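Long-range contact in cystathionine gamma-synthase (Xanthomonas oryzae pv. oryzae, PDB 6LD8), which probably makes cystathionine as a pyridoxal phosphate-dependent enzyme of the trans-sulfuration family, perhaps with cystathionine gamma-lyase activity as well: residues Lys209-His214 against Phe250-Gly255. The protein carries 1 engineered substitution. Residues are numbered along the deposited sequence; the frame is centred on the assembly and turned at random. Where two conformers were deposited one is given.
Sequences KYINGH and FLTLRG. With 0JO (2-{[(E)-{3-hydroxy-2-methyl-5-[(phosphonooxy)methyl]pyridin-4-yl}methylidene]amino}prop-2-enoic acid), chain E.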
ATOM      1  N   LYS A 209      -2.426 -17.849   6.177  1.00 23.41           N
ATOM      2  CA  LYS A 209      -2.441 -19.091   5.369  0.50 24.67           C
ATOM      3  C   LYS A 209      -3.539 -18.960   4.309  1.00 24.53           C
ATOM      4  O   LYS A 209      -3.402 -18.074   3.454  1.00 25.01           O
ATOM      5  CB  LYS A 209      -2.621 -20.292   6.297  0.50 26.73           C
ATOM      6  CG  LYS A 209      -1.572 -20.433   7.386  0.50 28.67           C
ATOM      7  CD  LYS A 209      -0.206 -19.985   6.962  0.50 33.04           C
ATOM      8  CE  LYS A 209       0.846 -20.290   8.012  0.50 35.18           C
ATOM      9  NZ  LYS A 209       0.211 -20.692   9.284  0.50 35.35           N
ATOM     10  N   TYR A 210      -4.586 -19.801   4.363  1.00 21.50           N
ATOM     11  CA  TYR A 210      -5.657 -19.835   3.336  1.00 20.30           C
ATOM     12  C   TYR A 210      -6.489 -18.553   3.309  1.00 18.66           C
ATOM     13  O   TYR A 210      -6.950 -18.173   2.250  1.00 17.66           O
ATOM     14  CB  TYR A 210      -6.549 -21.051   3.556  1.00 20.18           C
ATOM     15  CG  TYR A 210      -5.875 -22.369   3.242  1.00 20.56           C
ATOM     16  CD1 TYR A 210      -5.732 -22.804   1.945  1.00 20.74           C
ATOM     17  CD2 TYR A 210      -5.397 -23.189   4.234  1.00 20.66           C
ATOM     18  CE1 TYR A 210      -5.099 -23.992   1.622  1.00 23.53           C
ATOM     19  CE2 TYR A 210      -4.788 -24.401   3.930  1.00 22.92           C
ATOM     20  CZ  TYR A 210      -4.646 -24.828   2.618  1.00 24.92           C
ATOM     21  OH  TYR A 210      -4.029 -26.043   2.319  1.00 26.13           O
ATOM     22  N   ILE A 211      -6.806 -17.968   4.454  1.00 19.20           N
ATOM     23  CA  ILE A 211      -7.739 -16.810   4.444  1.00 20.80           C
ATOM     24  C   ILE A 211      -7.130 -15.697   3.571  1.00 20.76           C
ATOM     25  O   ILE A 211      -7.779 -15.286   2.603  1.00 22.25           O
ATOM     26  CB  ILE A 211      -8.085 -16.345   5.859  1.00 20.40           C
ATOM     27  CG1 ILE A 211      -9.002 -17.351   6.557  1.00 21.71           C
ATOM     28  CG2 ILE A 211      -8.724 -14.964   5.833  1.00 18.44           C
ATOM     29  CD1 ILE A 211      -9.012 -17.227   8.078  1.00 21.47           C
ATOM     30  N   ASN A 212      -5.868 -15.337   3.770  1.00 20.99           N
ATOM     31  CA  ASN A 212      -5.218 -14.349   2.870  1.00 20.59           C
ATOM     32  C   ASN A 212      -4.840 -15.004   1.529  1.00 20.26           C
ATOM     33  O   ASN A 212      -5.082 -14.425   0.498  1.00 22.31           O
ATOM     34  CB  ASN A 212      -4.017 -13.708   3.543  1.00 19.84           C
ATOM     35  CG  ASN A 212      -3.362 -12.726   2.607  1.00 20.23           C
ATOM     36  OD1 ASN A 212      -2.244 -12.968   2.115  1.00 20.75           O
ATOM     37  ND2 ASN A 212      -4.130 -11.710   2.252  1.00 19.15           N
ATOM     38  N   GLY A 213      -4.165 -16.135   1.552  1.00 21.39           N
ATOM     39  CA  GLY A 213      -3.976 -16.991   0.366  1.00 22.62           C
ATOM     40  C   GLY A 213      -2.820 -16.540  -0.517  1.00 24.21           C
ATOM     41  O   GLY A 213      -2.480 -17.310  -1.413  1.00 24.08           O
ATOM     42  N   HIS A 214      -2.207 -15.363  -0.291  1.00 21.42           N
ATOM     43  CA  HIS A 214      -1.204 -14.838  -1.246  1.00 19.96           C
ATOM     44  C   HIS A 214       0.168 -14.656  -0.610  1.00 20.60           C
ATOM     45  O   HIS A 214       1.007 -13.968  -1.233  1.00 17.55           O
ATOM     46  CB  HIS A 214      -1.739 -13.575  -1.899  1.00 20.12           C
ATOM     47  CG  HIS A 214      -2.932 -13.829  -2.721  1.00 18.72           C
ATOM     48  ND1 HIS A 214      -4.165 -14.085  -2.142  1.00 18.68           N
ATOM     49  CD2 HIS A 214      -3.090 -13.903  -4.060  1.00 18.86           C
ATOM     50  CE1 HIS A 214      -5.052 -14.274  -3.127  1.00 18.67           C
ATOM     51  NE2 HIS A 214      -4.412 -14.202  -4.312  1.00 19.02           N
ATOM     52  N   PHE A 250      -6.952  -4.986   4.800  1.00 18.46           N
ATOM     53  CA  PHE A 250      -7.326  -4.725   3.403  1.00 19.58           C
ATOM     54  C   PHE A 250      -6.853  -5.904   2.533  1.00 20.22           C
ATOM     55  O   PHE A 250      -7.623  -6.376   1.722  1.00 18.66           O
ATOM     56  CB  PHE A 250      -6.697  -3.421   2.907  1.00 21.47           C
ATOM     57  CG  PHE A 250      -6.709  -3.296   1.421  1.00 20.14           C
ATOM     58  CD1 PHE A 250      -7.901  -3.096   0.754  1.00 22.47           C
ATOM     59  CD2 PHE A 250      -5.564  -3.492   0.697  1.00 22.85           C
ATOM     60  CE1 PHE A 250      -7.923  -3.028  -0.623  1.00 22.28           C
ATOM     61  CE2 PHE A 250      -5.596  -3.426  -0.688  1.00 23.96           C
ATOM     62  CZ  PHE A 250      -6.783  -3.258  -1.345  1.00 21.04           C
ATOM     63  N   LEU A 251      -5.591  -6.289   2.608  1.00 18.42           N
ATOM     64  CA  LEU A 251      -5.054  -7.322   1.701  1.00 19.41           C
ATOM     65  C   LEU A 251      -5.695  -8.677   2.031  1.00 20.63           C
ATOM     66  O   LEU A 251      -5.943  -9.463   1.107  1.00 21.90           O
ATOM     67  CB  LEU A 251      -3.543  -7.402   1.864  1.00 20.14           C
ATOM     68  CG  LEU A 251      -2.716  -6.452   1.016  1.00 24.68           C
ATOM     69  CD1 LEU A 251      -1.256  -6.793   1.203  1.00 25.81           C
ATOM     70  CD2 LEU A 251      -3.100  -6.540  -0.472  1.00 25.53           C
ATOM     71  N   THR A 252      -5.923  -8.932   3.311  1.00 19.49           N
ATOM     72  CA  THR A 252      -6.532 -10.172   3.843  1.00 20.27           C
ATOM     73  C   THR A 252      -7.980 -10.255   3.359  1.00 21.36           C
ATOM     74  O   THR A 252      -8.367 -11.279   2.778  1.00 21.07           O
ATOM     75  CB  THR A 252      -6.375 -10.322   5.357  1.00 18.74           C
ATOM     76  OG1 THR A 252      -4.964 -10.221   5.591  1.00 19.41           O
ATOM     77  CG2 THR A 252      -6.894 -11.660   5.854  1.00 18.85           C
ATOM     78  N   LEU A 253      -8.721  -9.189   3.477  1.00 20.24           N
ATOM     79  CA  LEU A 253     -10.085  -9.175   2.944  1.00 20.58           C
ATOM     80  C   LEU A 253     -10.070  -9.429   1.414  1.00 22.46           C
ATOM     81  O   LEU A 253     -10.947 -10.152   0.886  1.00 22.55           O
ATOM     82  CB  LEU A 253     -10.689  -7.842   3.321  1.00 22.85           C
ATOM     83  CG  LEU A 253     -12.210  -7.825   3.210  1.00 31.26           C
ATOM     84  CD1 LEU A 253     -12.888  -8.601   4.325  1.00 33.64           C
ATOM     85  CD2 LEU A 253     -12.718  -6.416   3.221  1.00 35.69           C
ATOM     86  N   ARG A 254      -9.097  -8.888   0.695  1.00 21.06           N
ATOM     87  CA  ARG A 254      -9.028  -9.059  -0.761  1.00 21.82           C
ATOM     88  C   ARG A 254      -8.792 -10.564  -1.039  1.00 20.79           C
ATOM     89  O   ARG A 254      -9.413 -11.152  -1.921  1.00 20.53           O
ATOM     90  CB  ARG A 254      -7.945  -8.113  -1.265  1.00 23.15           C
ATOM     91  CG  ARG A 254      -7.945  -7.942  -2.775  1.00 26.29           C
ATOM     92  CD  ARG A 254      -6.587  -7.504  -3.246  1.00 23.84           C
ATOM     93  NE  ARG A 254      -6.639  -6.810  -4.511  1.00 24.77           N
ATOM     94  CZ  ARG A 254      -6.002  -7.220  -5.592  1.00 25.18           C
ATOM     95  NH1 ARG A 254      -5.323  -8.342  -5.575  1.00 23.87           N
ATOM     96  NH2 ARG A 254      -6.013  -6.499  -6.679  1.00 25.66           N
ATOM     97  N   GLY A 255      -7.871 -11.176  -0.329  1.00 20.40           N
ATOM     98  CA  GLY A 255      -7.594 -12.613  -0.492  1.00 22.21           C
ATOM     99  C   GLY A 255      -8.818 -13.466  -0.142  1.00 20.72           C
ATOM    100  O   GLY A 255      -9.120 -14.387  -0.911  1.00 19.42           O
TER
HETATM  101  O   0JO E 501       4.520 -23.267   8.382  1.00 32.88           O
HETATM  102  C   0JO E 501       3.857 -23.350   9.423  1.00 38.63           C
HETATM  103  OXT 0JO E 501       3.567 -24.444   9.953  1.00 38.49           O
HETATM  104  CA  0JO E 501       3.504 -22.131  10.131  1.00 37.62           C
HETATM  105  CB  0JO E 501       4.368 -20.992  10.062  1.00 32.35           C
HETATM  106  N   0JO E 501       2.317 -22.178  10.884  1.00 37.45           N
HETATM  107  C4A 0JO E 501       1.746 -21.223  11.556  1.00 31.21           C
HETATM  108  C4  0JO E 501       0.580 -21.504  12.408  1.00 28.16           C
HETATM  109  C3  0JO E 501      -0.094 -22.740  12.244  1.00 26.16           C
HETATM  110  O3  0JO E 501       0.308 -23.651  11.330  1.00 26.21           O
HETATM  111  C2  0JO E 501      -1.191 -23.043  13.046  1.00 25.14           C
HETATM  112  C2A 0JO E 501      -1.919 -24.344  12.885  1.00 24.42           C
HETATM  113  N1  0JO E 501      -1.602 -22.183  13.987  1.00 26.55           N
HETATM  114  C6  0JO E 501      -0.954 -21.017  14.165  1.00 23.81           C
HETATM  115  C5  0JO E 501       0.113 -20.624  13.404  1.00 24.70           C
HETATM  116  C5A 0JO E 501       0.776 -19.307  13.723  1.00 25.66           C
HETATM  117  OP4 0JO E 501       0.371 -18.203  12.872  1.00 25.09           O
HETATM  118  P   0JO E 501       1.382 -17.013  12.413  1.00 23.48           P
HETATM  119  OP3 0JO E 501       0.455 -16.200  11.513  1.00 20.79           O
HETATM  120  OP1 0JO E 501       1.694 -16.247  13.729  1.00 19.88           O
HETATM  121  OP2 0JO E 501       2.551 -17.629  11.730  1.00 17.32           O
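A chi1 of 179° in Asn-212 swings its amide so that ND2 lies against the helix backbone at Leu-251 O and Thr-252 CA, and the same trans setting of CG2 in Ile-211 brings that methyl to CG2 of Thr-252, 3.8 Å away. The loop is the one that bears the predicted cofactor lysine in this fold type I PLP enzyme: NZ of Lys-209, in one of two modelled positions, lies beside the bound aminoacrylate form of the cofactor. Asn-212 ND2 comes within 3.1 Å of Leu-251 O, but at too poor an angle for a hydrogen bond. Threonine suits its place twice over, since its methyl meets Ile-211 while OG1 turns back to Asp-248 O within the helix. Gly-255, having no side chain, lets its CA come up to Asn-212 O, a CA-H...O contact of 3.3 Å. Gly-213, at positive phi, lets the chain turn, and its N bonds to Lys-209 O. Arg-262 of helix 259-277 ties both sides together by bonding to Tyr-210 O and Gly-255 O. Asn-212 O also accepts a hydrogen bond from His-214 ND1, nearly in the imidazole plane, at 2.8 Å with an N-H...O angle of 166°.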